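Local coordinates for protein MHC class I antigen (Anolis carolinensis, PDB 7CPO) that probably presents peptides at the cell surface for recognition by T cells, as a class I heavy chain paired with beta2-microglobulin, at residues Glu201-Arg206 with Val249-Lys254; Trp219-Glu224 with Arg256-Cys261; Val225-Val230 with Thr245-Lys250; Pro187-Thr192 with Cys261-Asp266. All coordinates share one frame; numbering follows the deposited sequence.

Contact 1 (Glu201-Arg206 with Val249-Lys254); sequences ETLICR and VKVDPK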
# COMPACT_ATOMS: atom_id res chain seq x y z
N GLU A 201 26.88 8.64 -19.48
CA GLU A 201 25.79 7.70 -19.68
C GLU A 201 25.13 7.39 -18.35
O GLU A 201 25.80 7.32 -17.32
CB GLU A 201 26.27 6.38 -20.31
CG GLU A 201 26.57 6.46 -21.79
CD GLU A 201 27.13 5.17 -22.35
OE1 GLU A 201 27.33 4.20 -21.58
OE2 GLU A 201 27.39 5.12 -23.57
N THR A 202 23.81 7.20 -18.38
CA THR A 202 23.07 6.67 -17.24
C THR A 202 22.73 5.21 -17.52
O THR A 202 22.07 4.90 -18.52
CB THR A 202 21.79 7.47 -16.96
OG1 THR A 202 22.12 8.84 -16.75
CG2 THR A 202 21.10 6.92 -15.70
N LEU A 203 23.19 4.32 -16.65
CA LEU A 203 22.86 2.90 -16.73
C LEU A 203 21.64 2.62 -15.85
O LEU A 203 21.68 2.86 -14.64
CB LEU A 203 24.05 2.04 -16.31
CG LEU A 203 25.35 2.13 -17.15
CD1 LEU A 203 26.34 1.03 -16.76
CD2 LEU A 203 25.05 2.08 -18.65
N ILE A 204 20.57 2.11 -16.46
CA ILE A 204 19.32 1.84 -15.74
C ILE A 204 19.16 0.34 -15.52
O ILE A 204 19.27 -0.45 -16.47
CB ILE A 204 18.11 2.41 -16.49
CG1 ILE A 204 18.26 3.92 -16.67
CG2 ILE A 204 16.82 2.07 -15.75
CD1 ILE A 204 17.21 4.51 -17.55
N CYS A 205 18.89 -0.04 -14.29
CA CYS A 205 18.60 -1.44 -13.96
C CYS A 205 17.12 -1.57 -13.62
O CYS A 205 16.67 -1.09 -12.57
CB CYS A 205 19.48 -1.90 -12.80
SG CYS A 205 19.23 -3.61 -12.43
N ARG A 206 16.34 -2.19 -14.52
CA ARG A 206 14.93 -2.47 -14.30
C ARG A 206 14.79 -3.86 -13.70
O ARG A 206 15.32 -4.83 -14.25
CB ARG A 206 14.10 -2.38 -15.58
CG ARG A 206 12.80 -3.24 -15.51
CD ARG A 206 12.22 -3.71 -16.88
NE ARG A 206 11.12 -2.85 -17.27
CZ ARG A 206 9.83 -3.11 -17.05
NH1 ARG A 206 9.45 -4.23 -16.45
NH2 ARG A 206 8.93 -2.23 -17.44
N VAL A 249 22.62 4.65 -12.27
CA VAL A 249 23.92 5.21 -11.95
C VAL A 249 24.41 5.99 -13.17
O VAL A 249 24.16 5.59 -14.31
CB VAL A 249 24.92 4.12 -11.51
CG1 VAL A 249 25.07 3.06 -12.60
CG2 VAL A 249 26.28 4.73 -11.14
N LYS A 250 25.06 7.12 -12.93
CA LYS A 250 25.70 7.85 -14.02
C LYS A 250 27.14 7.36 -14.13
O LYS A 250 27.91 7.45 -13.16
CB LYS A 250 25.64 9.36 -13.81
CG LYS A 250 25.99 10.10 -15.11
CD LYS A 250 25.91 11.62 -15.04
CE LYS A 250 24.59 12.13 -15.66
NZ LYS A 250 24.47 11.86 -17.14
N VAL A 251 27.48 6.80 -15.28
CA VAL A 251 28.80 6.21 -15.48
C VAL A 251 29.50 6.96 -16.59
O VAL A 251 28.92 7.75 -17.33
CB VAL A 251 28.76 4.71 -15.81
CG1 VAL A 251 27.92 3.97 -14.78
CG2 VAL A 251 28.27 4.50 -17.23
N ASP A 252 30.72 6.64 -16.72
CA ASP A 252 31.76 7.47 -17.25
C ASP A 252 32.02 7.14 -18.71
O ASP A 252 31.56 6.10 -19.22
CB ASP A 252 33.01 7.25 -16.39
CG ASP A 252 32.66 7.03 -14.91
OD1 ASP A 252 32.29 8.01 -14.20
OD2 ASP A 252 32.70 5.86 -14.45
N PRO A 253 32.71 8.03 -19.43
CA PRO A 253 33.16 7.65 -20.77
C PRO A 253 34.11 6.49 -20.64
O PRO A 253 34.94 6.45 -19.72
CB PRO A 253 33.85 8.92 -21.30
CG PRO A 253 33.72 9.96 -20.23
CD PRO A 253 33.38 9.26 -18.97
N LYS A 254 33.96 5.51 -21.53
CA LYS A 254 34.91 4.42 -21.70
C LYS A 254 34.93 3.46 -20.51
O LYS A 254 35.79 2.59 -20.47
CB LYS A 254 36.35 4.93 -21.90
CG LYS A 254 36.55 6.02 -22.96
CD LYS A 254 36.91 5.45 -24.31
CE LYS A 254 38.41 5.54 -24.49
NZ LYS A 254 38.91 4.37 -25.25

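Contact 2 (Trp219-Glu224 with Arg256-Cys261); sequences WTRDGE and RERYKC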
# COMPACT_ATOMS: atom_id res chain seq x y z
N TRP A 219 23.88 -1.09 -7.49
CA TRP A 219 24.92 -0.99 -8.50
C TRP A 219 26.29 -1.21 -7.86
O TRP A 219 26.61 -0.64 -6.81
CB TRP A 219 24.85 0.37 -9.18
CG TRP A 219 23.89 0.38 -10.30
CD1 TRP A 219 22.64 0.93 -10.31
CD2 TRP A 219 24.09 -0.19 -11.59
NE1 TRP A 219 22.05 0.74 -11.53
CE2 TRP A 219 22.92 0.05 -12.34
CE3 TRP A 219 25.15 -0.87 -12.19
CZ2 TRP A 219 22.78 -0.38 -13.66
CZ3 TRP A 219 25.02 -1.30 -13.50
CH2 TRP A 219 23.84 -1.05 -14.22
N THR A 220 27.09 -2.05 -8.48
CA THR A 220 28.45 -2.26 -8.03
C THR A 220 29.44 -1.63 -9.01
O THR A 220 29.13 -1.35 -10.17
CB THR A 220 28.74 -3.75 -7.82
OG1 THR A 220 28.37 -4.48 -8.99
CG2 THR A 220 27.94 -4.25 -6.66
N ARG A 221 30.64 -1.37 -8.50
CA ARG A 221 31.75 -0.81 -9.26
C ARG A 221 32.97 -1.62 -8.89
O ARG A 221 33.35 -1.63 -7.72
CB ARG A 221 31.95 0.68 -8.94
CG ARG A 221 33.05 1.40 -9.70
CD ARG A 221 33.02 2.86 -9.28
NE ARG A 221 33.98 3.70 -9.98
CZ ARG A 221 35.13 4.11 -9.47
NH1 ARG A 221 35.50 3.75 -8.24
NH2 ARG A 221 35.92 4.88 -10.19
N ASP A 222 33.55 -2.32 -9.86
CA ASP A 222 34.60 -3.31 -9.58
C ASP A 222 34.19 -4.22 -8.43
O ASP A 222 34.99 -4.56 -7.56
CB ASP A 222 35.95 -2.65 -9.26
CG ASP A 222 36.46 -1.74 -10.36
OD1 ASP A 222 35.98 -1.86 -11.51
OD2 ASP A 222 37.36 -0.93 -10.07
N GLY A 223 32.91 -4.58 -8.41
CA GLY A 223 32.40 -5.52 -7.44
C GLY A 223 31.89 -4.92 -6.15
O GLY A 223 31.20 -5.62 -5.40
N GLU A 224 32.21 -3.66 -5.86
CA GLU A 224 31.86 -3.03 -4.59
C GLU A 224 30.57 -2.22 -4.71
O GLU A 224 30.29 -1.61 -5.75
CB GLU A 224 33.00 -2.10 -4.13
CG GLU A 224 34.36 -2.78 -3.93
CD GLU A 224 34.33 -3.92 -2.92
OE1 GLU A 224 34.55 -5.08 -3.34
OE2 GLU A 224 34.09 -3.65 -1.72
N ARG A 256 32.16 1.70 -18.98
CA ARG A 256 30.90 1.01 -18.76
C ARG A 256 31.08 -0.32 -18.03
O ARG A 256 30.30 -0.64 -17.12
CB ARG A 256 30.20 0.77 -20.10
CG ARG A 256 28.74 1.07 -20.04
CD ARG A 256 28.09 0.85 -21.36
NE ARG A 256 28.28 1.99 -22.25
CZ ARG A 256 29.22 2.05 -23.18
NH1 ARG A 256 30.08 1.04 -23.34
NH2 ARG A 256 29.31 3.12 -23.96
N GLU A 257 32.10 -1.09 -18.40
CA GLU A 257 32.28 -2.48 -17.97
C GLU A 257 32.60 -2.63 -16.49
O GLU A 257 32.69 -3.76 -16.00
CB GLU A 257 33.39 -3.15 -18.79
CG GLU A 257 34.81 -2.69 -18.43
CD GLU A 257 35.15 -1.27 -18.93
OE1 GLU A 257 34.32 -0.66 -19.64
OE2 GLU A 257 36.24 -0.78 -18.60
N ARG A 258 32.83 -1.54 -15.77
CA ARG A 258 33.08 -1.64 -14.34
C ARG A 258 31.79 -1.77 -13.54
O ARG A 258 31.85 -2.14 -12.36
CB ARG A 258 33.87 -0.42 -13.87
CG ARG A 258 35.27 -0.27 -14.48
CD ARG A 258 36.01 0.95 -13.91
NE ARG A 258 36.59 0.72 -12.59
CZ ARG A 258 37.07 1.69 -11.80
NH1 ARG A 258 37.01 2.96 -12.18
NH2 ARG A 258 37.59 1.39 -10.62
N TYR A 259 30.63 -1.50 -14.15
CA TYR A 259 29.35 -1.42 -13.45
C TYR A 259 28.44 -2.60 -13.79
O TYR A 259 28.24 -2.93 -14.96
CB TYR A 259 28.65 -0.11 -13.78
CG TYR A 259 29.46 1.08 -13.37
CD1 TYR A 259 30.44 1.60 -14.22
CD2 TYR A 259 29.27 1.68 -12.15
CE1 TYR A 259 31.19 2.68 -13.84
CE2 TYR A 259 30.02 2.76 -11.77
CZ TYR A 259 30.97 3.26 -12.61
OH TYR A 259 31.71 4.36 -12.21
N LYS A 260 27.88 -3.21 -12.75
CA LYS A 260 26.96 -4.32 -12.84
C LYS A 260 25.81 -4.06 -11.88
O LYS A 260 26.01 -3.46 -10.82
CB LYS A 260 27.64 -5.65 -12.47
CG LYS A 260 28.57 -6.18 -13.54
CD LYS A 260 29.36 -7.37 -13.03
CE LYS A 260 30.55 -7.60 -13.94
NZ LYS A 260 30.23 -8.55 -15.02
N CYS A 261 24.62 -4.49 -12.25
CA CYS A 261 23.47 -4.36 -11.37
C CYS A 261 23.36 -5.62 -10.52
O CYS A 261 23.16 -6.72 -11.05
CB CYS A 261 22.20 -4.11 -12.17
SG CYS A 261 20.72 -4.10 -11.15
O HOH W 1 31.08 -4.33 -10.90

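Contact 3 (Val225-Val230 with Thr245-Lys250); sequences VWLQDV and TWRSVK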
# COMPACT_ATOMS: atom_id res chain seq x y z
N VAL A 225 29.80 -2.18 -3.62
CA VAL A 225 28.56 -1.41 -3.62
C VAL A 225 28.88 0.06 -3.85
O VAL A 225 29.80 0.62 -3.25
CB VAL A 225 27.77 -1.61 -2.32
CG1 VAL A 225 26.55 -0.70 -2.28
CG2 VAL A 225 27.34 -3.08 -2.15
N TRP A 226 28.09 0.70 -4.71
CA TRP A 226 28.39 2.05 -5.17
C TRP A 226 27.13 2.90 -5.10
O TRP A 226 26.06 2.49 -5.58
CB TRP A 226 28.95 2.01 -6.61
CG TRP A 226 29.46 3.32 -7.17
CD1 TRP A 226 28.82 4.12 -8.08
CD2 TRP A 226 30.72 3.95 -6.89
NE1 TRP A 226 29.60 5.22 -8.38
CE2 TRP A 226 30.77 5.14 -7.66
CE3 TRP A 226 31.80 3.64 -6.07
CZ2 TRP A 226 31.85 6.01 -7.62
CZ3 TRP A 226 32.89 4.51 -6.03
CH2 TRP A 226 32.90 5.67 -6.81
N LEU A 227 27.24 4.07 -4.48
CA LEU A 227 26.08 4.93 -4.25
C LEU A 227 26.26 6.34 -4.79
O LEU A 227 25.35 7.16 -4.65
CB LEU A 227 25.75 5.00 -2.75
CG LEU A 227 25.32 3.65 -2.18
CD1 LEU A 227 25.77 3.48 -0.74
CD2 LEU A 227 23.82 3.50 -2.32
N GLN A 228 27.39 6.64 -5.39
CA GLN A 228 27.59 7.95 -5.98
C GLN A 228 26.80 8.05 -7.28
O GLN A 228 26.89 7.17 -8.14
CB GLN A 228 29.08 8.18 -6.22
CG GLN A 228 29.41 9.37 -7.07
CD GLN A 228 30.90 9.54 -7.23
OE1 GLN A 228 31.66 9.40 -6.26
NE2 GLN A 228 31.34 9.84 -8.45
N ASP A 229 26.02 9.12 -7.41
CA ASP A 229 25.22 9.35 -8.61
C ASP A 229 24.27 8.18 -8.86
O ASP A 229 24.04 7.77 -10.00
CB ASP A 229 26.12 9.62 -9.82
CG ASP A 229 26.85 10.95 -9.72
OD1 ASP A 229 26.16 11.98 -9.51
OD2 ASP A 229 28.09 10.98 -9.85
N VAL A 230 23.73 7.63 -7.78
CA VAL A 230 22.83 6.49 -7.84
C VAL A 230 21.45 6.92 -7.37
O VAL A 230 21.30 7.46 -6.26
CB VAL A 230 23.35 5.31 -7.01
CG1 VAL A 230 22.34 4.17 -7.07
CG2 VAL A 230 24.68 4.85 -7.55
N THR A 245 10.65 -2.12 -9.68
CA THR A 245 11.43 -0.94 -9.32
C THR A 245 12.61 -0.79 -10.29
O THR A 245 12.83 -1.64 -11.16
CB THR A 245 11.93 -1.01 -7.87
OG1 THR A 245 12.48 0.26 -7.49
CG2 THR A 245 12.97 -2.06 -7.73
N TRP A 246 13.37 0.30 -10.13
CA TRP A 246 14.57 0.53 -10.92
C TRP A 246 15.64 1.21 -10.08
O TRP A 246 15.36 1.83 -9.04
CB TRP A 246 14.29 1.36 -12.17
CG TRP A 246 13.76 2.72 -11.89
CD1 TRP A 246 12.45 3.11 -11.90
CD2 TRP A 246 14.52 3.89 -11.57
NE1 TRP A 246 12.34 4.45 -11.60
CE2 TRP A 246 13.60 4.95 -11.39
CE3 TRP A 246 15.89 4.15 -11.42
CZ2 TRP A 246 14.01 6.24 -11.06
CZ3 TRP A 246 16.29 5.44 -11.08
CH2 TRP A 246 15.35 6.47 -10.91
N ARG A 247 16.88 1.10 -10.55
CA ARG A 247 18.03 1.75 -9.94
C ARG A 247 19.00 2.17 -11.03
O ARG A 247 19.31 1.37 -11.92
CB ARG A 247 18.72 0.82 -8.96
CG ARG A 247 19.57 1.53 -7.95
CD ARG A 247 20.14 0.51 -7.00
NE ARG A 247 20.94 1.12 -5.93
CZ ARG A 247 20.44 1.64 -4.81
NH1 ARG A 247 19.13 1.62 -4.60
NH2 ARG A 247 21.25 2.15 -3.89
N SER A 248 19.49 3.40 -10.94
CA SER A 248 20.32 4.02 -11.96
C SER A 248 21.64 4.51 -11.38
O SER A 248 21.78 4.74 -10.18
CB SER A 248 19.60 5.20 -12.61
OG SER A 248 19.43 6.24 -11.67
N VAL A 249 22.62 4.65 -12.27
CA VAL A 249 23.92 5.21 -11.95
C VAL A 249 24.41 5.99 -13.17
O VAL A 249 24.16 5.59 -14.31
CB VAL A 249 24.92 4.12 -11.51
CG1 VAL A 249 25.07 3.06 -12.60
CG2 VAL A 249 26.28 4.73 -11.14
N LYS A 250 25.06 7.12 -12.93
CA LYS A 250 25.70 7.85 -14.02
C LYS A 250 27.14 7.36 -14.13
O LYS A 250 27.91 7.45 -13.16
CB LYS A 250 25.64 9.36 -13.81
CG LYS A 250 25.99 10.10 -15.11
CD LYS A 250 25.91 11.62 -15.04
CE LYS A 250 24.59 12.13 -15.66
NZ LYS A 250 24.47 11.86 -17.14
O HOH W 2 23.87 1.14 -5.48

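Contact 4 (Pro187-Thr192 with Cys261-Asp266); sequences PEVKVT and CHVEHD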
# COMPACT_ATOMS: atom_id res chain seq x y z
N PRO A 187 12.76 -12.36 -9.78
CA PRO A 187 12.99 -11.05 -10.41
C PRO A 187 13.48 -11.20 -11.85
O PRO A 187 14.19 -12.14 -12.21
CB PRO A 187 14.07 -10.41 -9.53
CG PRO A 187 14.02 -11.17 -8.26
CD PRO A 187 13.59 -12.55 -8.59
N GLU A 188 13.08 -10.23 -12.67
CA GLU A 188 13.45 -10.13 -14.08
C GLU A 188 14.26 -8.85 -14.21
O GLU A 188 13.69 -7.75 -14.11
CB GLU A 188 12.20 -10.12 -14.97
CG GLU A 188 11.23 -11.29 -14.71
CD GLU A 188 9.72 -10.90 -14.71
OE1 GLU A 188 9.33 -9.89 -15.34
OE2 GLU A 188 8.93 -11.63 -14.07
N VAL A 189 15.57 -8.99 -14.43
CA VAL A 189 16.53 -7.90 -14.37
C VAL A 189 17.00 -7.55 -15.77
O VAL A 189 17.54 -8.40 -16.49
CB VAL A 189 17.75 -8.26 -13.50
CG1 VAL A 189 18.64 -7.02 -13.30
CG2 VAL A 189 17.31 -8.87 -12.18
N LYS A 190 16.85 -6.28 -16.15
CA LYS A 190 17.24 -5.81 -17.47
C LYS A 190 18.02 -4.51 -17.31
O LYS A 190 17.56 -3.59 -16.64
CB LYS A 190 16.00 -5.62 -18.35
CG LYS A 190 16.23 -4.91 -19.66
CD LYS A 190 15.82 -5.83 -20.79
CE LYS A 190 15.86 -5.14 -22.14
NZ LYS A 190 14.80 -4.13 -22.25
N VAL A 191 19.20 -4.44 -17.91
CA VAL A 191 20.02 -3.24 -17.87
C VAL A 191 19.91 -2.53 -19.21
O VAL A 191 20.16 -3.14 -20.26
CB VAL A 191 21.50 -3.55 -17.55
CG1 VAL A 191 22.28 -2.26 -17.42
CG2 VAL A 191 21.63 -4.38 -16.29
N THR A 192 19.56 -1.26 -19.19
CA THR A 192 19.62 -0.42 -20.36
C THR A 192 20.61 0.73 -20.15
O THR A 192 21.14 0.95 -19.06
CB THR A 192 18.22 0.11 -20.71
OG1 THR A 192 17.68 0.78 -19.56
CG2 THR A 192 17.30 -1.03 -21.14
N CYS A 261 24.62 -4.49 -12.25
CA CYS A 261 23.47 -4.36 -11.37
C CYS A 261 23.36 -5.62 -10.52
O CYS A 261 23.16 -6.72 -11.05
CB CYS A 261 22.20 -4.11 -12.17
SG CYS A 261 20.72 -4.10 -11.15
N HIS A 262 23.51 -5.48 -9.20
CA HIS A 262 23.54 -6.60 -8.28
C HIS A 262 22.20 -6.74 -7.55
O HIS A 262 21.70 -5.77 -6.97
CB HIS A 262 24.67 -6.42 -7.26
CG HIS A 262 24.79 -7.55 -6.29
ND1 HIS A 262 25.52 -8.68 -6.55
CD2 HIS A 262 24.24 -7.72 -5.06
CE1 HIS A 262 25.44 -9.50 -5.52
NE2 HIS A 262 24.67 -8.95 -4.61
N VAL A 263 21.62 -7.95 -7.58
CA VAL A 263 20.26 -8.19 -7.11
C VAL A 263 20.23 -9.44 -6.23
O VAL A 263 20.70 -10.51 -6.64
CB VAL A 263 19.27 -8.34 -8.29
CG1 VAL A 263 17.86 -8.62 -7.76
CG2 VAL A 263 19.28 -7.10 -9.15
N GLU A 264 19.68 -9.31 -5.02
CA GLU A 264 19.50 -10.44 -4.11
C GLU A 264 18.03 -10.56 -3.75
O GLU A 264 17.38 -9.56 -3.40
CB GLU A 264 20.36 -10.28 -2.84
N HIS A 265 17.50 -11.78 -3.80
CA HIS A 265 16.08 -12.01 -3.59
C HIS A 265 15.84 -13.48 -3.30
O HIS A 265 16.61 -14.34 -3.74
CB HIS A 265 15.29 -11.57 -4.83
CG HIS A 265 13.80 -11.54 -4.62
ND1 HIS A 265 12.99 -12.63 -4.88
CD2 HIS A 265 12.98 -10.54 -4.22
CE1 HIS A 265 11.74 -12.30 -4.63
NE2 HIS A 265 11.70 -11.04 -4.23
N ASP A 266 14.74 -13.76 -2.58
CA ASP A 266 14.36 -15.15 -2.31
C ASP A 266 14.21 -15.99 -3.58
O ASP A 266 14.39 -17.22 -3.55
CB ASP A 266 13.06 -15.20 -1.51
CG ASP A 266 13.21 -14.74 -0.07
OD1 ASP A 266 14.33 -14.37 0.35
OD2 ASP A 266 12.19 -14.77 0.64

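Contact 1 (Glu201-Arg206 with Val249-Lys254)
L203 lays its branched end across the two methyls of V251, the side chains crossing at about a right angle. Its chi1 of -63° sets CG anti to the carbonyl carbon and against V251, 3.8 Å from V251 CG2, and L203 CD1 is 3.9 Å from V251 CG1. L203 CB faces CG1 of V249 at 4.0 Å. E201 shares this face through its CB, but its carboxylate turns off to salt bridges with R256 and R193.

The backbones beneath are antiparallel. E201 with V251 and L203 with V249 are hydrogen-bonded pairs, each closed by two N-H to O=C bonds. The shortest, V251 N to E201 O at 2.7 Å, runs nearly along the C=O axis. T202 and K250 form the non-hydrogen-bonded pair between them, drawn in to 4.3 Å from CA to CA. Their side chains occupy the other face and cross obliquely; K250 NZ lies 3.8 Å from T202 OG1 while the bent lysine chain leads to a salt bridge with E195.

W219 and Y259 of the facing sheet pack on the leucine and valines. The arrangement is that of neighbouring strands in one four-stranded sheet of an immunoglobulin C1-set sandwich, with this face turned to the core.

Contact 2 (Trp219-Glu224 with Arg256-Cys261)
R221 and R258 lie side by side and point the same way, their guanidinium planes tilted 50° apart. R258 NH2 sits over the centre of the R221 group, and R221 NH2 comes within 3.0 Å of R258 NH1, a close approach of two donors and of like charges. D222 probably eases it: R258 grips the aspartate side-on, NE to OD1 at 2.9 Å on the syn lone pair, and NH2 to OD2 at a very short 2.4 Å from above the carboxylate plane. E255 takes R258 NH1 in a further salt bridge. The fully extended R221 chain runs alongside the Y259 ring, and its NE donates to Y259 OH at 3.2 Å. That hydroxyl is also bonded to D252.

W219 and C261 supply the tryptophan and one disulfide cysteine of the immunoglobulin core, side by side on adjacent antiparallel strands. The cysteine CB stands 4.0 Å from the centroid of the six-membered ring, only 8° off its normal, a CH-pi contact over the face. The backbone carbonyl carbon of Y259 lies at the edge of the same ring, with Y259 CB 3.8 Å from W219 CZ3.

Between the strands, T220 N bonds K260 O at 2.9 Å, almost straight at 176°; the side chains of this pair lie on the other face from W219 and Y259. The first strand then leaves through a type I' turn from R221 to E224. A water ties this turn back, accepting from G223 N and donating to R258 O.

Contact 3 (Val225-Val230 with Thr245-Lys250)
V230, with R247 and D229 next in buried area, carries this contact. The valine stands opposite V249 in an antiparallel, non-hydrogen-bonded pair, CA to CA 4.4 Å. Its two methyls divide the work. CG1, anti to the backbone N (chi1 178°), reaches the R247 side chain, 3.5 Å from NE and also against CG of the arginine; CG2 meets V249 CG2 at 3.9 Å. The V230 CA itself makes a CA-H...O contact with S248 O.

R247 is extended from CG to NE, which brings its guanidinium up to L227 and V230. L227 CD2 touches the guanidinium at its edge, 3.3 Å from NH2. A water lies in the same plane, accepting from R247 NE at 3.0 Å and donating to the carbonyl oxygen of W226, so the arginine is bridged by solvent to the backbone just ahead of the turn. The pairing of R247 NH2 with D218 is long and weak.

D229 turns its CB toward K250, the two CB atoms 4.0 Å apart. The direct hydrogen bond between the segments is from K250 N to D229 O, 3.2 Å and in the carbonyl plane; V249 CA adds a CA-H...O contact to the same oxygen. W226 CD1, at the indole edge, touches V249 CG2.

A type II turn from L227 to V230 thus delivers the chain onto the edge strand of the C1-set sheet. With one direct hydrogen bond, one water bridge and two CA-H...O contacts beside the apolar ones, the junction probably owes its fit largely to side-chain packing.

Contact 4 (Pro187-Thr192 with Cys261-Asp266)
Two facing sheets of an immunoglobulin sandwich meet here: the edge strand 188-192 of one lies over the strand 261-264 of the other, their axes 9.0 Å apart and nearly antiparallel at 169°. No hydrogen bond crosses the gap, and side chains alone fill it. V189 and V263 reach toward each other tip to tip, V189 CG2 4.0 Å from V263 CG2. The other methyl of V189, CG1, lies anti to the backbone N and rests 4.2 Å from the sulfur SG of C261. One inward-facing position along, V191 CG2 comes down on C261 CB, also at 4.2 Å.

This alternation, every second residue turned inward, is how a beta sandwich builds its core, and C261 belongs to it, tied to C205 by the disulfide. W219 and V274 extend the apolar layer around V191.

Just ahead of the first strand, P187 packs on H265, near the end of the second. Its CG lies over one face of the H265 imidazole, 4.0 Å from the ring centroid and 28° off the normal, a CH-pi contact. Hydrogen bonds to G267 N at ND1 and to P212 O at NE2 hold the buried histidine ring in place. On the outer side of the first strand, E188 forms a salt bridge with R12 of beta2-microglobulin.

All four contacts belong to one immunoglobulin C1-set domain, their centres about 24 to 33 Å from the centre of the chain, apart from the alpha 1 and alpha 2 domains that probably hold the peptide. Contacts 1 and 3 share V249 and K250 on strand 243-251 and lie in one sheet, centres about 8 Å apart; contact 2 lies in the other, and contact 4 spans the gap. The disulfide from C205 SG to C261 SG, 2.0 Å, ties contact 1 to contacts 2 and 4. W219 of contact 2 is a second junction: its NE1 probably bonds R247 O of contact 3 at 2.8 Å. A salt bridge from E201 OE1 to R256 NE, 2.5 Å, joins contacts 1 and 2.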